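Beta-N-acetylhexosaminidase (Bacteroides fragilis, PDB 4PYS) probably removes terminal N-acetylhexosamine residues from glycans by hydrolysis, as a member of glycoside hydrolase family 20. Local coordinates at residues 391-395 with 449-454; 397-401 with 438-442. All blocks are in the same frame, centred on the assembly; numbering follows the deposited sequence.

Interaction 1 (391-395 with 449-454)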
ATOM      1  N   LEU A 391      -3.599 -10.128   4.870  1.00 18.61           N
ATOM      2  CA  LEU A 391      -2.769 -10.538   6.002  1.00 18.30           C
ATOM      3  C   LEU A 391      -3.514 -10.503   7.327  1.00 21.75           C
ATOM      4  O   LEU A 391      -3.020 -11.016   8.336  1.00 21.79           O
ATOM      5  CB  LEU A 391      -1.513  -9.654   6.053  1.00 19.57           C
ATOM      6  CG  LEU A 391      -0.672  -9.764   4.784  1.00 21.14           C
ATOM      7  CD1 LEU A 391       0.305  -8.592   4.686  1.00 23.60           C
ATOM      8  CD2 LEU A 391       0.072 -11.090   4.768  1.00 24.89           C
ATOM      9  N   ASN A 392      -4.701  -9.892   7.342  1.00 19.30           N
ATOM     10  CA  ASN A 392      -5.554  -9.992   8.520  1.00 21.13           C
ATOM     11  C   ASN A 392      -6.110 -11.405   8.728  1.00 23.09           C
ATOM     12  O   ASN A 392      -6.560 -11.745   9.829  1.00 25.81           O
ATOM     13  CB  ASN A 392      -6.699  -8.962   8.464  1.00 23.77           C
ATOM     14  CG  ASN A 392      -7.402  -8.957   7.129  1.00 23.96           C
ATOM     15  OD1 ASN A 392      -6.801  -8.623   6.102  1.00 24.12           O
ATOM     16  ND2 ASN A 392      -8.688  -9.311   7.129  1.00 24.81           N
ATOM     17  N   PHE A 393      -6.094 -12.236   7.688  1.00 23.30           N
ATOM     18  CA  PHE A 393      -6.501 -13.630   7.873  1.00 21.11           C
ATOM     19  C   PHE A 393      -5.387 -14.264   8.698  1.00 21.41           C
ATOM     20  O   PHE A 393      -4.223 -14.241   8.286  1.00 25.26           O
ATOM     21  CB  PHE A 393      -6.595 -14.382   6.537  1.00 20.71           C
ATOM     22  CG  PHE A 393      -7.793 -14.009   5.689  1.00 23.55           C
ATOM     23  CD1 PHE A 393      -8.514 -12.843   5.930  1.00 23.39           C
ATOM     24  CD2 PHE A 393      -8.187 -14.834   4.640  1.00 26.36           C
ATOM     25  CE1 PHE A 393      -9.621 -12.505   5.133  1.00 26.86           C
ATOM     26  CE2 PHE A 393      -9.287 -14.512   3.842  1.00 24.11           C
ATOM     27  CZ  PHE A 393     -10.006 -13.343   4.091  1.00 25.75           C
ATOM     28  N   PRO A 394      -5.727 -14.813   9.866  1.00 23.34           N
ATOM     29  CA  PRO A 394      -4.694 -15.422  10.714  1.00 28.11           C
ATOM     30  C   PRO A 394      -4.323 -16.808  10.194  1.00 30.72           C
ATOM     31  O   PRO A 394      -4.914 -17.250   9.216  1.00 27.46           O
ATOM     32  CB  PRO A 394      -5.380 -15.518  12.076  1.00 28.83           C
ATOM     33  CG  PRO A 394      -6.855 -15.637  11.754  1.00 31.88           C
ATOM     34  CD  PRO A 394      -7.057 -14.803  10.508  1.00 22.41           C
ATOM     35  N   LEU A 395      -3.350 -17.472  10.812  1.00 27.35           N
ATOM     36  CA  LEU A 395      -2.981 -18.826  10.385  1.00 28.14           C
ATOM     37  C   LEU A 395      -3.897 -19.892  10.985  1.00 31.22           C
ATOM     38  O   LEU A 395      -3.984 -21.009  10.460  1.00 27.83           O
ATOM     39  CB  LEU A 395      -1.526 -19.140  10.734  1.00 24.72           C
ATOM     40  CG  LEU A 395      -0.455 -18.775   9.710  1.00 27.00           C
ATOM     41  CD1 LEU A 395      -0.239 -17.255   9.629  1.00 23.86           C
ATOM     42  CD2 LEU A 395       0.839 -19.505  10.049  1.00 24.87           C
ATOM     43  N   ARG A 449       0.654 -10.642  12.297  1.00 20.38           N
ATOM     44  CA  ARG A 449      -0.154 -10.961  11.121  1.00 21.55           C
ATOM     45  C   ARG A 449       0.598 -10.641   9.827  1.00 20.03           C
ATOM     46  O   ARG A 449       0.557 -11.394   8.847  1.00 18.17           O
ATOM     47  CB  ARG A 449      -1.450 -10.128  11.157  1.00 21.70           C
ATOM     48  CG  ARG A 449      -2.482 -10.616  12.159  1.00 22.69           C
ATOM     49  CD  ARG A 449      -3.388  -9.458  12.605  1.00 22.47           C
ATOM     50  NE  ARG A 449      -4.513  -9.963  13.388  1.00 24.74           N
ATOM     51  CZ  ARG A 449      -4.422 -10.380  14.645  1.00 27.48           C
ATOM     52  NH1 ARG A 449      -3.258 -10.336  15.288  1.00 26.22           N
ATOM     53  NH2 ARG A 449      -5.500 -10.838  15.264  1.00 28.57           N
ATOM     54  N   VAL A 450       1.284  -9.508   9.821  1.00 16.73           N
ATOM     55  CA  VAL A 450       1.954  -9.034   8.617  1.00 17.13           C
ATOM     56  C   VAL A 450       3.180  -9.880   8.252  1.00 20.14           C
ATOM     57  O   VAL A 450       3.350 -10.249   7.084  1.00 17.46           O
ATOM     58  CB  VAL A 450       2.334  -7.563   8.761  1.00 17.42           C
ATOM     59  CG1 VAL A 450       3.194  -7.109   7.582  1.00 17.69           C
ATOM     60  CG2 VAL A 450       1.056  -6.705   8.850  1.00 18.04           C
ATOM     61  N   PHE A 451       4.015 -10.192   9.246  1.00 20.25           N
ATOM     62  CA  PHE A 451       5.243 -10.981   9.020  1.00 19.42           C
ATOM     63  C   PHE A 451       5.095 -12.409   9.507  1.00 18.30           C
ATOM     64  O   PHE A 451       4.574 -12.632  10.595  1.00 19.54           O
ATOM     65  CB  PHE A 451       6.415 -10.343   9.775  1.00 19.62           C
ATOM     66  CG  PHE A 451       6.879  -9.051   9.169  1.00 25.16           C
ATOM     67  CD1 PHE A 451       6.301  -7.850   9.547  1.00 31.86           C
ATOM     68  CD2 PHE A 451       7.877  -9.048   8.203  1.00 27.77           C
ATOM     69  CE1 PHE A 451       6.718  -6.655   8.973  1.00 26.87           C
ATOM     70  CE2 PHE A 451       8.300  -7.861   7.625  1.00 31.18           C
ATOM     71  CZ  PHE A 451       7.715  -6.670   8.019  1.00 22.96           C
ATOM     72  N   PRO A 452       5.640 -13.386   8.757  1.00 17.95           N
ATOM     73  CA  PRO A 452       6.473 -13.231   7.562  1.00 16.02           C
ATOM     74  C   PRO A 452       5.717 -13.268   6.243  1.00 18.36           C
ATOM     75  O   PRO A 452       6.361 -13.186   5.218  1.00 16.56           O
ATOM     76  CB  PRO A 452       7.384 -14.473   7.622  1.00 20.75           C
ATOM     77  CG  PRO A 452       6.506 -15.513   8.259  1.00 19.84           C
ATOM     78  CD  PRO A 452       5.674 -14.765   9.288  1.00 20.19           C
ATOM     79  N   ARG A 453       4.398 -13.401   6.240  1.00 18.91           N
ATOM     80  CA  ARG A 453       3.724 -13.604   4.958  1.00 18.72           C
ATOM     81  C   ARG A 453       3.871 -12.441   3.978  1.00 19.67           C
ATOM     82  O   ARG A 453       3.856 -12.641   2.761  1.00 16.66           O
ATOM     83  CB  ARG A 453       2.262 -13.990   5.165  1.00 20.22           C
ATOM     84  CG  ARG A 453       2.103 -15.379   5.804  1.00 19.41           C
ATOM     85  CD  ARG A 453       0.650 -15.672   6.188  1.00 21.57           C
ATOM     86  NE  ARG A 453       0.146 -14.643   7.100  1.00 19.78           N
ATOM     87  CZ  ARG A 453      -1.130 -14.479   7.422  1.00 21.41           C
ATOM     88  NH1 ARG A 453      -2.059 -15.287   6.924  1.00 21.51           N
ATOM     89  NH2 ARG A 453      -1.480 -13.493   8.246  1.00 19.23           N
ATOM     90  N   ILE A 454       4.048 -11.228   4.483  1.00 15.75           N
ATOM     91  CA  ILE A 454       4.268 -10.101   3.554  1.00 15.35           C
ATOM     92  C   ILE A 454       5.550 -10.266   2.725  1.00 18.92           C
ATOM     93  O   ILE A 454       5.683  -9.703   1.636  1.00 18.46           O
ATOM     94  CB  ILE A 454       4.277  -8.736   4.287  1.00 16.77           C
ATOM     95  CG1 ILE A 454       4.110  -7.601   3.264  1.00 21.52           C
ATOM     96  CG2 ILE A 454       5.549  -8.561   5.121  1.00 18.08           C
ATOM     97  CD1 ILE A 454       3.359  -6.428   3.777  1.00 26.08           C
TER
HETATM   98  O   HOH W   1      -6.871 -10.166  12.085  1.00 25.05           O

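Interaction 2 (397-401 with 438-442)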
ATOM      1  N   PRO A 397      -7.872 -20.176  13.389  1.00 39.56           N
ATOM      2  CA  PRO A 397      -9.079 -19.373  13.633  1.00 38.15           C
ATOM      3  C   PRO A 397      -8.991 -18.413  14.822  1.00 35.97           C
ATOM      4  O   PRO A 397      -8.394 -18.735  15.852  1.00 34.54           O
ATOM      5  CB  PRO A 397     -10.158 -20.435  13.881  1.00 39.02           C
ATOM      6  CG  PRO A 397      -9.686 -21.627  13.105  1.00 41.22           C
ATOM      7  CD  PRO A 397      -8.186 -21.612  13.247  1.00 40.19           C
ATOM      8  N   TRP A 398      -9.607 -17.244  14.667  1.00 37.29           N
ATOM      9  CA  TRP A 398      -9.591 -16.205  15.683  1.00 33.46           C
ATOM     10  C   TRP A 398     -10.796 -15.304  15.477  1.00 30.72           C
ATOM     11  O   TRP A 398     -10.929 -14.673  14.431  1.00 33.02           O
ATOM     12  CB  TRP A 398      -8.302 -15.383  15.587  1.00 31.70           C
ATOM     13  CG  TRP A 398      -8.276 -14.238  16.550  1.00 35.65           C
ATOM     14  CD1 TRP A 398      -8.130 -14.304  17.910  1.00 34.78           C
ATOM     15  CD2 TRP A 398      -8.409 -12.854  16.227  1.00 33.29           C
ATOM     16  NE1 TRP A 398      -8.153 -13.039  18.445  1.00 35.46           N
ATOM     17  CE2 TRP A 398      -8.331 -12.132  17.432  1.00 36.22           C
ATOM     18  CE3 TRP A 398      -8.592 -12.155  15.031  1.00 28.83           C
ATOM     19  CZ2 TRP A 398      -8.423 -10.737  17.474  1.00 37.95           C
ATOM     20  CZ3 TRP A 398      -8.682 -10.765  15.073  1.00 33.03           C
ATOM     21  CH2 TRP A 398      -8.597 -10.074  16.286  1.00 33.08           C
ATOM     22  N   LYS A 399     -11.675 -15.259  16.471  1.00 33.57           N
ATOM     23  CA  LYS A 399     -12.891 -14.440  16.411  1.00 40.11           C
ATOM     24  C   LYS A 399     -13.697 -14.664  15.131  1.00 35.17           C
ATOM     25  O   LYS A 399     -14.115 -15.785  14.852  1.00 36.83           O
ATOM     26  CB  LYS A 399     -12.547 -12.960  16.596  1.00 38.24           C
ATOM     27  CG  LYS A 399     -11.843 -12.682  17.921  1.00 43.83           C
ATOM     28  CD  LYS A 399     -11.856 -11.208  18.259  1.00 47.00           C
ATOM     29  CE  LYS A 399     -11.190 -10.947  19.602  1.00 55.93           C
ATOM     30  NZ  LYS A 399     -11.156  -9.485  19.920  1.00 61.79           N
ATOM     31  N   GLY A 400     -13.898 -13.604  14.354  1.00 38.49           N
ATOM     32  CA  GLY A 400     -14.700 -13.696  13.145  1.00 38.91           C
ATOM     33  C   GLY A 400     -14.042 -14.455  12.003  1.00 40.74           C
ATOM     34  O   GLY A 400     -14.696 -14.770  11.006  1.00 35.17           O
ATOM     35  N   TYR A 401     -12.751 -14.747  12.136  1.00 33.32           N
ATOM     36  CA  TYR A 401     -12.047 -15.525  11.121  1.00 31.01           C
ATOM     37  C   TYR A 401     -12.126 -17.029  11.419  1.00 38.40           C
ATOM     38  O   TYR A 401     -11.459 -17.531  12.328  1.00 37.56           O
ATOM     39  CB  TYR A 401     -10.586 -15.058  11.014  1.00 26.92           C
ATOM     40  CG  TYR A 401     -10.454 -13.598  10.653  1.00 30.84           C
ATOM     41  CD1 TYR A 401     -10.419 -13.197   9.330  1.00 30.12           C
ATOM     42  CD2 TYR A 401     -10.374 -12.619  11.642  1.00 31.82           C
ATOM     43  CE1 TYR A 401     -10.303 -11.865   8.993  1.00 28.60           C
ATOM     44  CE2 TYR A 401     -10.263 -11.282  11.316  1.00 30.53           C
ATOM     45  CZ  TYR A 401     -10.236 -10.909   9.992  1.00 25.42           C
ATOM     46  OH  TYR A 401     -10.121  -9.578   9.655  1.00 27.29           O
ATOM     47  N   ASP A 438     -10.428  -5.293  11.258  1.00 26.37           N
ATOM     48  CA  ASP A 438     -11.664  -5.875  11.803  1.00 29.88           C
ATOM     49  C   ASP A 438     -11.384  -6.667  13.081  1.00 29.33           C
ATOM     50  O   ASP A 438     -10.319  -7.293  13.211  1.00 29.92           O
ATOM     51  CB  ASP A 438     -12.292  -6.871  10.813  1.00 33.00           C
ATOM     52  CG  ASP A 438     -12.531  -6.283   9.443  1.00 33.53           C
ATOM     53  OD1 ASP A 438     -11.682  -5.496   8.966  1.00 30.02           O
ATOM     54  OD2 ASP A 438     -13.569  -6.630   8.833  1.00 35.16           O
ATOM     55  N   ASP A 439     -12.351  -6.662  13.990  1.00 32.74           N
ATOM     56  CA  ASP A 439     -12.301  -7.453  15.226  1.00 35.40           C
ATOM     57  C   ASP A 439     -11.303  -6.919  16.256  1.00 36.00           C
ATOM     58  O   ASP A 439     -10.829  -7.672  17.106  1.00 33.41           O
ATOM     59  CB  ASP A 439     -12.033  -8.945  14.943  1.00 35.96           C
ATOM     60  CG  ASP A 439     -13.290  -9.711  14.585  1.00 47.66           C
ATOM     61  OD1 ASP A 439     -14.371  -9.358  15.095  1.00 58.66           O
ATOM     62  OD2 ASP A 439     -13.188 -10.683  13.807  1.00 52.08           O
ATOM     63  N   GLY A 440     -10.986  -5.630  16.180  1.00 32.23           N
ATOM     64  CA  GLY A 440     -10.185  -4.995  17.216  1.00 35.89           C
ATOM     65  C   GLY A 440      -8.696  -5.290  17.165  1.00 32.82           C
ATOM     66  O   GLY A 440      -8.077  -5.526  18.203  1.00 32.80           O
ATOM     67  N   VAL A 441      -8.121  -5.271  15.966  1.00 28.86           N
ATOM     68  CA  VAL A 441      -6.677  -5.428  15.809  1.00 29.12           C
ATOM     69  C   VAL A 441      -5.971  -4.120  16.171  1.00 25.71           C
ATOM     70  O   VAL A 441      -5.951  -3.173  15.386  1.00 30.75           O
ATOM     71  CB  VAL A 441      -6.310  -5.855  14.376  1.00 26.02           C
ATOM     72  CG1 VAL A 441      -4.781  -5.927  14.196  1.00 26.36           C
ATOM     73  CG2 VAL A 441      -6.952  -7.202  14.052  1.00 26.53           C
ATOM     74  N   THR A 442      -5.408  -4.071  17.373  1.00 27.20           N
ATOM     75  CA  THR A 442      -4.718  -2.887  17.861  1.00 25.55           C
ATOM     76  C   THR A 442      -3.292  -2.896  17.324  1.00 29.27           C
ATOM     77  O   THR A 442      -2.883  -3.855  16.671  1.00 26.22           O
ATOM     78  CB  THR A 442      -4.676  -2.879  19.388  1.00 28.76           C
ATOM     79  OG1 THR A 442      -4.018  -4.071  19.831  1.00 31.26           O
ATOM     80  CG2 THR A 442      -6.084  -2.841  19.970  1.00 32.48           C
TER
HETATM   81  O   HOH W   2      -8.713  -8.144  11.249  1.00 25.12           O

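Interaction 1 (391-395 with 449-454)
Leu391 reaches across to the 449-454 segment with both branches of its side chain. Methyl CD2 rests 3.7 Å from Arg453 CB, the two side chains running past each other in opposite directions, while CD1 lies 3.9 Å from Ile454 CD1 and meets that side chain at about a right angle. Leu391 O packs close to Arg449 CB. One residue on, Asn392 uses its backbone rather than its side chain: a water donates to Asn392 O (2.8 Å) and accepts from Arg449 NE (2.7 Å); the water lies at the edge of that guanidinium group, in its plane. The Arg449 chain is extended from CG to NE, and its NH1 bonds to the carbonyl oxygens of Trp505 and Met445.

Phe393 supplies the acceptor at the centre of the contact. Arg453 grips Phe393 O end-on with two nitrogens, NH1 at 2.8 Å and NH2 also at 2.8 Å, approaching from opposite faces of the carbonyl plane. Both bonds are bent, as expected when two N-H groups share one atom, yet the oxygen stays almost exactly in the guanidinium plane. A bend in the arginine chain at chi3 (-57°) turns the group this way, and NH2 also donates a straighter bond (163°) to Arg449 O, 3.0 Å away. These bonds fix the rotation of the guanidinium group. Past Pro394, Leu395 lays its CD1 methyl over one face of the group, 3.7 Å from Arg453 CZ; Leu391 CD2 approaches the opposite face. Phe407 adds a cation-pi contact to this buried charge.

The contact thus pins the loop after helix 386-389 to the junction of helices 447-450 and 453-462, with strand 428-435 packed against Leu391, Arg449 and Ile454, and helix 146-158 meeting Val450 and Ile454 through Met155.

Interaction 2 (397-401 with 438-442)
A type II' beta turn from Trp398 to Tyr401 faces Asp439 in the loop that follows strand 428-435. The turn is closed by backbone bonds in both directions between its end residues, with Lys399 taking the positive phi of the second position. The backbone N of Gly400 donates to Asp439 OD2 across 3.1 Å, a bent bond (141°) that meets the oxygen from well above the carboxylate plane. Asp439 therefore holds the tip of the turn through a backbone donor.

Trp398 lies on another side of the same aspartate. With CG anti to the backbone N (chi1 176°), the indole extends toward the second loop, bringing its six-membered ring alongside the Asp439 side chain: CZ3 is 3.8 Å from Asp439 CB, and CH2 is 3.4 Å from Asp439 O. Ring and carboxylate stand nearly perpendicular, 88° apart. Val441 adds an apolar touch, its CG2 methyl 4.0 Å from Trp398 CH2, and the indole NE1 is held by the carboxylate of Asp506. The Lys399 side chain starts over the Trp398 ring face, then stretches out so that NZ makes a weak, long hydrogen bond of 3.4 Å to Asp439 O.

Tyr401 completes the contact through a water. Tyr401 OH donates to this water (2.6 Å), which in turn donates to Asp438 O (2.7 Å), and the same hydroxyl accepts from Asn392 ND2. The phenol also crosses the Asp438 side chain at about a right angle, OH lying 3.7 Å from Asp438 CB, while Asp438 OD2 bonds to a glycerol, probably from the crystallisation liquor.

Such pairing of loops that follow successive strands, here 381-383 and 428-435, belongs to the C-terminal rim of the beta/alpha barrel, the side on which family 20 enzymes carry their active site.

From the N terminus, the chain leaves strand 381-383 and helix 386-389 and enters a long loop that supplies the first half of both contacts, 391-395 and then 397-401. It continues through helix 409-415 and barrel strand 428-435 before returning. Segment 438-442 closes interaction 2 first, and 449-454 closes interaction 1 around it, so the two loops are nested and do not cross. Interaction 1 anchors the loop to helices 447-450 and 453-462, which follow strand 428-435; interaction 2 joins it to the loop at that strand's end. Between them the contacts touch directly, for Arg449 makes a cation-pi contact with Trp398 and Phe393 packs against Tyr401.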